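Local coordinates for protein triggering receptor expressed on myeloid cells 1 (Mus musculus, PDB 1U9K) that amplifies inflammatory responses as a cell-surface receptor of innate and adaptive immunity that signals with the adapter DAP12, and is represented here by its V-type immunoglobulin domain, at residues E5-L11 with F106-V112; A29-W35 with V48-F54; G63-L67 with V78-Q84. All blocks are in the same frame, centred on the assembly; numbering follows the deposited sequence.

Contact 1: E5-L11 with F106-V112; sequences EEERYDL and FHPVRLV
Residues 7-11 form a short edge strand that runs parallel to strand 109-112. The axes approach to 4.6 Å at an angle of 24°. The register pairs E7 with V109, R8 with R110, Y9 with L111 and D10 with V112, with CA-CA distances of 4.7 to 5.1 Å.

The backbone ladder zigzags as parallel strands require. E7 N donates to P108 O (2.9 Å) and R110 N to E7 O (2.8 Å). Y9 N donates to R110 O (2.8 Å) and V112 N to Y9 O (3.0 Å). L11 N closes the series on V112 O (2.9 Å). CA-H...O contacts reinforce it, such as R8 CA to R110 O at 3.4 Å.

The polar side chains work in three sets. R110, folded by chi2 and chi3 both p, meets E6 in a two-pronged salt bridge: NH2 to OE1 and NE to OE2, each 3.1 Å. On the same face of the sheet, R8 NE binds D10 OD2 at 2.9 Å, and V112 CG2 lies over the R8 guanidinium. On the opposite face, H107 (chi1 p) gives NE2 to E7 OE1 at 2.7 Å.

The apolar contacts lie on the face of Y9, V109 and L111, which turns to the interior. Y9 (chi1 m) brings CD1 to 3.5 Å from V109 CG1, and its OH sits at the F106 ring edge, 3.6 Å from CE2. L11 CD1 meets L111 CD1 at 4.0 Å.

Strand 103-113 pairs antiparallel with strand 89-96 on its other side. A parallel first strand beside the last is the A'-G pairing characteristic of V-set immunoglobulin domains.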
loop_
_atom_site.group_PDB
_atom_site.type_symbol
_atom_site.label_atom_id
_atom_site.label_comp_id
_atom_site.label_asym_id
_atom_site.label_seq_id
_atom_site.Cartn_x
_atom_site.Cartn_y
_atom_site.Cartn_z
ATOM N N GLU A 5 -16.096 3.042 5.085
ATOM C CA GLU A 5 -15.429 2.356 3.952
ATOM C C GLU A 5 -14.063 1.799 4.354
ATOM O O GLU A 5 -13.506 0.993 3.633
ATOM C CB GLU A 5 -15.281 3.306 2.763
ATOM C CG GLU A 5 -14.272 4.419 2.980
ATOM C CD GLU A 5 -14.324 5.473 1.892
ATOM O OE1 GLU A 5 -15.151 5.332 0.969
ATOM O OE2 GLU A 5 -13.538 6.441 1.964
ATOM N N GLU A 6 -13.516 2.260 5.476
ATOM C CA GLU A 6 -12.232 1.755 5.947
ATOM C C GLU A 6 -12.468 0.405 6.595
ATOM O O GLU A 6 -13.551 0.146 7.102
ATOM C CB GLU A 6 -11.547 2.736 6.898
ATOM C CG GLU A 6 -12.227 2.875 8.236
ATOM C CD GLU A 6 -11.572 3.882 9.142
ATOM O OE1 GLU A 6 -11.140 4.949 8.646
ATOM O OE2 GLU A 6 -11.538 3.602 10.369
ATOM N N GLU A 7 -11.467 -0.460 6.531
ATOM C CA GLU A 7 -11.519 -1.779 7.171
ATOM C C GLU A 7 -10.496 -1.812 8.322
ATOM O O GLU A 7 -9.364 -1.428 8.142
ATOM C CB GLU A 7 -11.169 -2.849 6.128
ATOM C CG GLU A 7 -11.094 -4.265 6.710
ATOM C CD GLU A 7 -10.959 -5.366 5.673
ATOM O OE1 GLU A 7 -10.366 -5.149 4.589
ATOM O OE2 GLU A 7 -11.412 -6.482 5.985
ATOM N N ARG A 8 -10.913 -2.283 9.486
ATOM C CA ARG A 8 -10.040 -2.392 10.615
ATOM C C ARG A 8 -9.130 -3.649 10.451
ATOM O O ARG A 8 -9.580 -4.737 10.110
ATOM C CB ARG A 8 -10.840 -2.451 11.880
ATOM C CG ARG A 8 -10.060 -2.085 13.155
ATOM C CD ARG A 8 -10.938 -1.747 14.358
ATOM N NE ARG A 8 -10.317 -2.141 15.630
ATOM C CZ ARG A 8 -9.959 -1.311 16.629
ATOM N NH1 ARG A 8 -10.181 -0.002 16.552
ATOM N NH2 ARG A 8 -9.392 -1.795 17.731
ATOM N N TYR A 9 -7.852 -3.466 10.731
ATOM C CA TYR A 9 -6.893 -4.547 10.827
ATOM C C TYR A 9 -6.286 -4.420 12.209
ATOM O O TYR A 9 -5.538 -3.507 12.431
ATOM C CB TYR A 9 -5.794 -4.363 9.796
ATOM C CG TYR A 9 -6.182 -4.824 8.383
ATOM C CD1 TYR A 9 -7.135 -4.127 7.624
ATOM C CD2 TYR A 9 -5.580 -5.940 7.804
ATOM C CE1 TYR A 9 -7.471 -4.535 6.340
ATOM C CE2 TYR A 9 -5.934 -6.376 6.524
ATOM C CZ TYR A 9 -6.870 -5.668 5.788
ATOM O OH TYR A 9 -7.162 -6.109 4.503
ATOM N N ASP A 10 -6.599 -5.350 13.100
ATOM C CA ASP A 10 -6.165 -5.314 14.523
ATOM C C ASP A 10 -5.011 -6.281 14.696
ATOM O O ASP A 10 -5.175 -7.478 14.417
ATOM C CB ASP A 10 -7.273 -5.825 15.400
ATOM C CG ASP A 10 -8.269 -4.791 15.694
ATOM O OD1 ASP A 10 -7.917 -3.821 16.423
ATOM O OD2 ASP A 10 -9.415 -4.870 15.208
ATOM N N LEU A 11 -3.850 -5.798 15.124
ATOM C CA LEU A 11 -2.707 -6.676 15.217
ATOM C C LEU A 11 -1.949 -6.302 16.494
ATOM O O LEU A 11 -2.217 -5.285 17.093
ATOM C CB LEU A 11 -1.779 -6.522 14.005
ATOM C CG LEU A 11 -2.429 -6.995 12.705
ATOM C CD1 LEU A 11 -1.632 -6.468 11.610
ATOM C CD2 LEU A 11 -2.547 -8.509 12.654
ATOM N N PHE A 106 -8.760 -0.987 -3.600
ATOM C CA PHE A 106 -9.180 -1.745 -2.433
ATOM C C PHE A 106 -10.014 -0.791 -1.579
ATOM O O PHE A 106 -10.880 -0.120 -2.093
ATOM C CB PHE A 106 -7.970 -2.367 -1.734
ATOM C CG PHE A 106 -8.323 -3.478 -0.787
ATOM C CD1 PHE A 106 -9.169 -4.498 -1.181
ATOM C CD2 PHE A 106 -7.800 -3.497 0.504
ATOM C CE1 PHE A 106 -9.494 -5.520 -0.310
ATOM C CE2 PHE A 106 -8.123 -4.519 1.376
ATOM C CZ PHE A 106 -8.971 -5.531 0.968
ATOM N N HIS A 107 -9.718 -0.726 -0.270
ATOM C CA HIS A 107 -10.352 0.248 0.602
ATOM C C HIS A 107 -9.293 0.683 1.641
ATOM O O HIS A 107 -8.267 0.003 1.808
ATOM C CB HIS A 107 -11.680 -0.251 1.154
ATOM C CG HIS A 107 -11.646 -1.635 1.712
ATOM N ND1 HIS A 107 -11.648 -2.760 0.923
ATOM C CD2 HIS A 107 -11.650 -2.076 2.985
ATOM C CE1 HIS A 107 -11.599 -3.836 1.687
ATOM N NE2 HIS A 107 -11.611 -3.450 2.945
ATOM N N PRO A 108 -9.463 1.848 2.249
ATOM C CA PRO A 108 -8.522 2.260 3.274
ATOM C C PRO A 108 -8.470 1.200 4.371
ATOM O O PRO A 108 -9.442 0.492 4.640
ATOM C CB PRO A 108 -9.101 3.598 3.761
ATOM C CG PRO A 108 -9.904 4.104 2.629
ATOM C CD PRO A 108 -10.451 2.894 1.969
ATOM N N VAL A 109 -7.298 1.083 4.959
ATOM C CA VAL A 109 -6.944 0.134 5.980
ATOM C C VAL A 109 -6.700 0.916 7.234
ATOM O O VAL A 109 -5.794 1.702 7.259
ATOM C CB VAL A 109 -5.582 -0.559 5.589
ATOM C CG1 VAL A 109 -5.133 -1.422 6.655
ATOM C CG2 VAL A 109 -5.745 -1.351 4.279
ATOM N N ARG A 110 -7.495 0.698 8.263
ATOM C CA ARG A 110 -7.306 1.290 9.585
ATOM C C ARG A 110 -6.511 0.242 10.380
ATOM O O ARG A 110 -7.065 -0.767 10.811
ATOM C CB ARG A 110 -8.638 1.605 10.268
ATOM C CG ARG A 110 -8.513 2.131 11.732
ATOM C CD ARG A 110 -7.807 3.463 11.886
ATOM N NE ARG A 110 -8.635 4.462 11.238
ATOM C CZ ARG A 110 -8.351 5.739 11.126
ATOM N NH1 ARG A 110 -7.263 6.255 11.675
ATOM N NH2 ARG A 110 -9.179 6.509 10.469
ATOM N N LEU A 111 -5.225 0.482 10.515
ATOM C CA LEU A 111 -4.328 -0.373 11.271
ATOM C C LEU A 111 -4.306 0.047 12.729
ATOM O O LEU A 111 -4.019 1.200 13.054
ATOM C CB LEU A 111 -2.926 -0.330 10.677
ATOM C CG LEU A 111 -1.789 -1.046 11.399
ATOM C CD1 LEU A 111 -2.105 -2.550 11.393
ATOM C CD2 LEU A 111 -0.460 -0.737 10.758
ATOM N N VAL A 112 -4.654 -0.891 13.584
ATOM C CA VAL A 112 -4.592 -0.704 15.051
ATOM C C VAL A 112 -3.654 -1.742 15.625
ATOM O O VAL A 112 -3.945 -2.906 15.615
ATOM C CB VAL A 112 -5.966 -0.818 15.701
ATOM C CG1 VAL A 112 -5.909 -0.531 17.200
ATOM C CG2 VAL A 112 -6.911 0.151 15.028
#

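Contact 2: A29-W35 with V48-F54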
loop_
_atom_site.group_PDB
_atom_site.type_symbol
_atom_site.label_atom_id
_atom_site.label_comp_id
_atom_site.label_asym_id
_atom_site.label_seq_id
_atom_site.Cartn_x
_atom_site.Cartn_y
_atom_site.Cartn_z
ATOM N N ALA A 29 -2.139 -1.373 -15.807
ATOM C CA ALA A 29 -0.991 -2.277 -16.020
ATOM C C ALA A 29 0.331 -1.470 -16.020
ATOM O O ALA A 29 1.278 -1.838 -15.320
ATOM C CB ALA A 29 -1.106 -3.060 -17.281
ATOM N N ASN A 30 0.326 -0.352 -16.732
ATOM C CA ASN A 30 1.521 0.474 -16.908
ATOM C C ASN A 30 1.487 1.738 -16.011
ATOM O O ASN A 30 1.905 2.843 -16.412
ATOM C CB ASN A 30 1.698 0.828 -18.389
ATOM C CG ASN A 30 3.135 1.262 -18.718
ATOM O OD1 ASN A 30 4.027 1.039 -17.900
ATOM N ND2 ASN A 30 3.355 1.901 -19.878
ATOM N N SER A 31 0.923 1.603 -14.839
ATOM C CA SER A 31 0.899 2.688 -13.879
ATOM C C SER A 31 1.725 2.293 -12.671
ATOM O O SER A 31 1.823 1.102 -12.286
ATOM C CB SER A 31 -0.545 3.021 -13.424
ATOM O OG SER A 31 -1.332 3.436 -14.505
ATOM N N GLN A 32 2.285 3.308 -12.045
ATOM C CA GLN A 32 2.910 3.157 -10.762
ATOM C C GLN A 32 1.846 2.945 -9.648
ATOM O O GLN A 32 0.712 3.494 -9.692
ATOM C CB GLN A 32 3.761 4.405 -10.467
ATOM C CG GLN A 32 4.740 4.220 -9.362
ATOM C CD GLN A 32 5.767 5.352 -9.322
ATOM O OE1 GLN A 32 5.434 6.496 -9.614
ATOM N NE2 GLN A 32 7.005 5.029 -8.976
ATOM N N LYS A 33 2.245 2.173 -8.649
ATOM C CA LYS A 33 1.439 1.947 -7.462
ATOM C C LYS A 33 2.206 2.311 -6.215
ATOM O O LYS A 33 3.429 2.358 -6.199
ATOM C CB LYS A 33 0.907 0.519 -7.386
ATOM C CG LYS A 33 0.003 0.151 -8.584
ATOM C CD LYS A 33 0.717 -0.684 -9.577
ATOM C CE LYS A 33 -0.145 -1.028 -10.803
ATOM N NZ LYS A 33 0.683 -1.443 -11.905
ATOM N N ALA A 34 1.461 2.612 -5.154
ATOM C CA ALA A 34 2.059 3.065 -3.937
ATOM C C ALA A 34 1.239 2.666 -2.733
ATOM O O ALA A 34 0.013 2.476 -2.795
ATOM C CB ALA A 34 2.245 4.522 -3.947
ATOM N N TRP A 35 1.942 2.589 -1.615
ATOM C CA TRP A 35 1.349 2.488 -0.283
ATOM C C TRP A 35 1.530 3.819 0.429
ATOM O O TRP A 35 2.617 4.347 0.433
ATOM C CB TRP A 35 2.084 1.418 0.489
ATOM C CG TRP A 35 1.597 1.096 1.917
ATOM C CD1 TRP A 35 2.371 1.126 3.028
ATOM C CD2 TRP A 35 0.328 0.561 2.324
ATOM N NE1 TRP A 35 1.668 0.682 4.109
ATOM C CE2 TRP A 35 0.413 0.301 3.700
ATOM C CE3 TRP A 35 -0.867 0.225 1.651
ATOM C CZ2 TRP A 35 -0.629 -0.222 4.420
ATOM C CZ3 TRP A 35 -1.912 -0.298 2.368
ATOM C CH2 TRP A 35 -1.794 -0.513 3.744
ATOM N N VAL A 48 6.166 3.764 -0.035
ATOM C CA VAL A 48 6.883 2.850 -0.914
ATOM C C VAL A 48 6.131 2.848 -2.226
ATOM O O VAL A 48 4.928 2.924 -2.230
ATOM C CB VAL A 48 7.041 1.439 -0.271
ATOM C CG1 VAL A 48 5.706 0.810 0.088
ATOM C CG2 VAL A 48 7.902 0.501 -1.181
ATOM N N VAL A 49 6.877 2.806 -3.307
ATOM C CA VAL A 49 6.324 2.828 -4.654
ATOM C C VAL A 49 6.907 1.734 -5.508
ATOM O O VAL A 49 8.000 1.278 -5.230
ATOM C CB VAL A 49 6.591 4.174 -5.351
ATOM C CG1 VAL A 49 5.896 5.306 -4.608
ATOM C CG2 VAL A 49 8.086 4.433 -5.456
ATOM N N THR A 50 6.168 1.284 -6.522
ATOM C CA THR A 50 6.742 0.380 -7.492
ATOM C C THR A 50 7.670 1.111 -8.417
ATOM O O THR A 50 7.698 2.351 -8.463
ATOM C CB THR A 50 5.675 -0.366 -8.305
ATOM O OG1 THR A 50 4.839 0.564 -9.008
ATOM C CG2 THR A 50 4.737 -1.130 -7.429
ATOM N N GLN A 51 8.505 0.345 -9.122
ATOM C CA GLN A 51 9.482 0.955 -10.038
ATOM C C GLN A 51 9.277 0.496 -11.469
ATOM O O GLN A 51 8.606 -0.508 -11.732
ATOM C CB GLN A 51 10.913 0.694 -9.585
ATOM C CG GLN A 51 11.373 1.556 -8.358
ATOM C CD GLN A 51 11.315 3.100 -8.565
ATOM O OE1 GLN A 51 11.598 3.628 -9.652
ATOM N NE2 GLN A 51 10.996 3.806 -7.498
ATOM N N ARG A 52 9.852 1.272 -12.390
ATOM C CA ARG A 52 9.776 1.008 -13.807
ATOM C C ARG A 52 10.581 -0.249 -14.137
ATOM O O ARG A 52 11.593 -0.498 -13.480
ATOM C CB ARG A 52 10.314 2.207 -14.627
ATOM C CG ARG A 52 9.172 3.147 -15.108
ATOM C CD ARG A 52 9.613 4.422 -15.851
ATOM N NE ARG A 52 8.527 5.417 -15.878
ATOM C CZ ARG A 52 8.295 6.359 -14.936
ATOM N NH1 ARG A 52 9.069 6.476 -13.843
ATOM N NH2 ARG A 52 7.261 7.191 -15.068
ATOM N N PRO A 53 10.179 -1.034 -15.158
ATOM C CA PRO A 53 8.962 -0.834 -15.970
ATOM C C PRO A 53 7.743 -1.267 -15.192
ATOM O O PRO A 53 7.764 -2.325 -14.529
ATOM C CB PRO A 53 9.153 -1.788 -17.154
ATOM C CG PRO A 53 10.497 -2.269 -17.060
ATOM C CD PRO A 53 10.957 -2.191 -15.628
ATOM N N PHE A 54 6.699 -0.436 -15.228
ATOM C CA PHE A 54 5.604 -0.593 -14.294
ATOM C C PHE A 54 4.746 -1.803 -14.593
ATOM O O PHE A 54 4.000 -2.243 -13.695
ATOM C CB PHE A 54 4.739 0.638 -14.303
ATOM C CG PHE A 54 5.409 1.846 -13.732
ATOM C CD1 PHE A 54 6.093 1.747 -12.530
ATOM C CD2 PHE A 54 5.319 3.086 -14.361
ATOM C CE1 PHE A 54 6.741 2.838 -11.991
ATOM C CE2 PHE A 54 5.921 4.153 -13.827
ATOM C CZ PHE A 54 6.678 4.036 -12.634
HETATM O O HOH W 1 6.778 1.709 -17.305
#
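At A29 and N30 the first segment is still loop. N30 OD1 accepts from a water at 2.9 Å, and F54 N donates to the same water at 3.0 Å, so the water bridges the two loops. S31 O lies 3.6 Å from F54 CB and receives K33 NZ at 2.8 Å. Q32 makes two contacts. Its CB sits over the face of the F54 ring, 3.8 Å from the centroid, a CH-pi contact. Its extended side chain then carries NE2 to T50 O at 2.8 Å.

K33 continues the pairing past the last strand residue of the partner. T50 N donates to K33 O (3.0 Å). K33 N is taken by the T50 side chain, at OG1 (3.1 Å), with T50 chi1 at p. The K33 ammonium also binds Y28 O and forms a cation-pi contact with F23.

A34 faces V49 in a non-hydrogen-bonded pair, with A34 CB 3.8 Å from V49 CG1. W35 pairs with V48: W35 N donates to V48 O at 3.1 Å. W35 CB meets V48 CG1 at 3.7 Å, and the indole then leads away to pack on C93, V78 and M80.

These are strands C and C' of the V-set domain. They form an antiparallel hairpin with W35 as the core tryptophan characteristic of strand C, and its open end brings together the loops equivalent to antibody CDR1 and CDR2.

Contact 3: G63-L67 with V78-Q84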
loop_
_atom_site.group_PDB
_atom_site.type_symbol
_atom_site.label_atom_id
_atom_site.label_comp_id
_atom_site.label_asym_id
_atom_site.label_seq_id
_atom_site.Cartn_x
_atom_site.Cartn_y
_atom_site.Cartn_z
ATOM N N GLY A 63 12.655 0.011 4.008
ATOM C CA GLY A 63 12.568 -0.081 5.465
ATOM C C GLY A 63 11.759 -1.317 5.857
ATOM O O GLY A 63 12.075 -2.416 5.418
ATOM N N LYS A 64 10.705 -1.143 6.653
ATOM C CA LYS A 64 9.835 -2.275 7.036
ATOM C C LYS A 64 8.736 -2.563 6.030
ATOM O O LYS A 64 7.836 -3.394 6.301
ATOM C CB LYS A 64 9.173 -2.013 8.382
ATOM C CG LYS A 64 8.018 -1.054 8.367
ATOM C CD LYS A 64 7.285 -0.935 9.737
ATOM C CE LYS A 64 8.206 -0.468 10.915
ATOM N NZ LYS A 64 7.454 -0.531 12.231
ATOM N N PHE A 65 8.743 -1.836 4.924
ATOM C CA PHE A 65 7.687 -1.979 3.923
ATOM C C PHE A 65 8.195 -2.873 2.773
ATOM O O PHE A 65 9.351 -2.772 2.369
ATOM C CB PHE A 65 7.274 -0.623 3.362
ATOM C CG PHE A 65 6.829 0.335 4.400
ATOM C CD1 PHE A 65 7.712 1.171 5.004
ATOM C CD2 PHE A 65 5.503 0.401 4.762
ATOM C CE1 PHE A 65 7.314 2.036 5.984
ATOM C CE2 PHE A 65 5.107 1.275 5.735
ATOM C CZ PHE A 65 6.028 2.074 6.362
ATOM N N THR A 66 7.313 -3.739 2.293
ATOM C CA THR A 66 7.548 -4.503 1.100
ATOM C C THR A 66 6.301 -4.378 0.242
ATOM O O THR A 66 5.189 -4.518 0.712
ATOM C CB THR A 66 7.807 -5.984 1.457
ATOM O OG1 THR A 66 9.042 -6.071 2.164
ATOM C CG2 THR A 66 8.023 -6.829 0.194
ATOM N N LEU A 67 6.486 -4.066 -1.038
ATOM C CA LEU A 67 5.409 -4.048 -1.995
ATOM C C LEU A 67 5.668 -5.083 -3.010
ATOM O O LEU A 67 6.731 -5.088 -3.669
ATOM C CB LEU A 67 5.431 -2.706 -2.660
ATOM C CG LEU A 67 4.251 -2.029 -3.246
ATOM C CD1 LEU A 67 3.127 -2.016 -2.256
ATOM C CD2 LEU A 67 4.725 -0.578 -3.602
ATOM N N VAL A 78 1.031 -5.599 0.066
ATOM C CA VAL A 78 1.872 -4.799 0.927
ATOM C C VAL A 78 2.140 -5.552 2.214
ATOM O O VAL A 78 1.255 -6.214 2.730
ATOM C CB VAL A 78 1.168 -3.474 1.239
ATOM C CG1 VAL A 78 2.036 -2.651 2.179
ATOM C CG2 VAL A 78 0.828 -2.738 -0.079
ATOM N N GLN A 79 3.382 -5.528 2.702
ATOM C CA GLN A 79 3.686 -6.094 4.004
ATOM C C GLN A 79 4.424 -5.037 4.779
ATOM O O GLN A 79 5.314 -4.375 4.213
ATOM C CB GLN A 79 4.542 -7.323 3.893
ATOM C CG GLN A 79 3.812 -8.541 3.406
ATOM C CD GLN A 79 4.772 -9.686 3.194
ATOM O OE1 GLN A 79 5.086 -10.038 2.053
ATOM N NE2 GLN A 79 5.297 -10.221 4.287
ATOM N N MET A 80 4.077 -4.871 6.054
ATOM C CA MET A 80 4.832 -4.036 7.008
ATOM C C MET A 80 5.225 -4.962 8.116
ATOM O O MET A 80 4.367 -5.567 8.714
ATOM C CB MET A 80 3.950 -2.931 7.606
ATOM C CG MET A 80 3.479 -1.947 6.595
ATOM S SD MET A 80 2.300 -0.739 7.257
ATOM C CE MET A 80 3.149 -0.016 8.548
ATOM N N THR A 81 6.514 -5.097 8.376
ATOM C CA THR A 81 7.016 -6.046 9.317
ATOM C C THR A 81 7.302 -5.347 10.623
ATOM O O THR A 81 7.420 -4.136 10.683
ATOM C CB THR A 81 8.279 -6.692 8.820
ATOM O OG1 THR A 81 9.204 -5.667 8.377
ATOM C CG2 THR A 81 7.985 -7.545 7.578
ATOM N N ASP A 82 7.349 -6.146 11.671
ATOM C CA ASP A 82 7.742 -5.696 12.999
ATOM C C ASP A 82 6.912 -4.476 13.380
ATOM O O ASP A 82 7.435 -3.420 13.684
ATOM C CB ASP A 82 9.229 -5.362 13.053
ATOM C CG ASP A 82 9.746 -5.306 14.485
ATOM O OD1 ASP A 82 9.096 -5.934 15.389
ATOM O OD2 ASP A 82 10.761 -4.633 14.816
ATOM N N LEU A 83 5.594 -4.621 13.324
ATOM C CA LEU A 83 4.703 -3.512 13.634
ATOM C C LEU A 83 4.921 -2.953 15.018
ATOM O O LEU A 83 5.152 -3.675 15.970
ATOM C CB LEU A 83 3.237 -3.953 13.534
ATOM C CG LEU A 83 2.736 -4.251 12.136
ATOM C CD1 LEU A 83 1.396 -4.992 12.212
ATOM C CD2 LEU A 83 2.660 -3.007 11.344
ATOM N N GLN A 84 4.833 -1.642 15.125
ATOM C CA GLN A 84 4.885 -0.958 16.395
ATOM C C GLN A 84 3.570 -0.272 16.664
ATOM O O GLN A 84 2.832 0.038 15.735
ATOM C CB GLN A 84 6.008 0.091 16.369
ATOM C CG GLN A 84 7.401 -0.477 16.046
ATOM C CD GLN A 84 7.872 -1.495 17.076
ATOM O OE1 GLN A 84 7.700 -1.282 18.258
ATOM N NE2 GLN A 84 8.438 -2.620 16.626
#
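K64 reaches the turn that follows T81 by a bent path: chi1 and chi3 are p, chi2 and chi4 t. Its chain passes T81 OG1 (3.7 Å from K64 CB) and puts NZ 3.2 Å from D82 O, a hydrogen bond. The same ammonium forms a salt bridge with D87, which also accepts from Q84 N. Q84, with chi1 and chi2 both m, folds back to give NE2 to D82 O at 3.2 Å. D82 has positive phi (52°), which turns the chain here.

F65 and M80 form a non-hydrogen-bonded pair, both with chi1 m. F65 CD2 touches M80 CG at 3.6 Å. M80 SD lies 4.9 Å from the ring centroid, an oblique Met-aromatic contact. Strands 65-67 and 78-80 are parts of strands D and E of the V-set domain, antiparallel at 167°. A basic residue at the start of D bridged to the aspartate before strand F is a classic V-set feature, met here by K64 and D87.

L67 (chi1 t, chi2 p) faces V78 (chi1 t), with L67 CD1 only 3.2 Å from V78 CG2. F65, M80, L67 and V78 share the inward face, where V78 and M80 meet W35. T66 and Q79, both chi1 m, share the other face, their CB atoms 4.3 Å apart. T66 OG1 bonds H61. Their backbones make both bonds of a hydrogen-bonded pair: T66 N to Q79 O (2.8 Å) and Q79 N to T66 O (2.9 Å). T81 N donates to K64 O at 3.0 Å.

How the contacts relate
Contacts 1 and 2 belong to the same sheet, at its two outer edges, with centres about 22 Å apart. Contact 3 belongs to the sheet facing it. Contact 1 is the surface contact, parallel and rich in charged pairs. Contacts 2 and 3 are partly buried antiparallel hairpins, and both present apolar side chains to the space between the sheets. W35 of contact 2 joins all three: its NE1 is 3.5 Å from M80 SD, its CD2 is 3.6 Å from V78 CG1, and its CH2 is 4.1 Å from V109 CG2. Contact 1 also meets contact 3 through leucines, with L11 CD1 3.4 Å from L83 CD1.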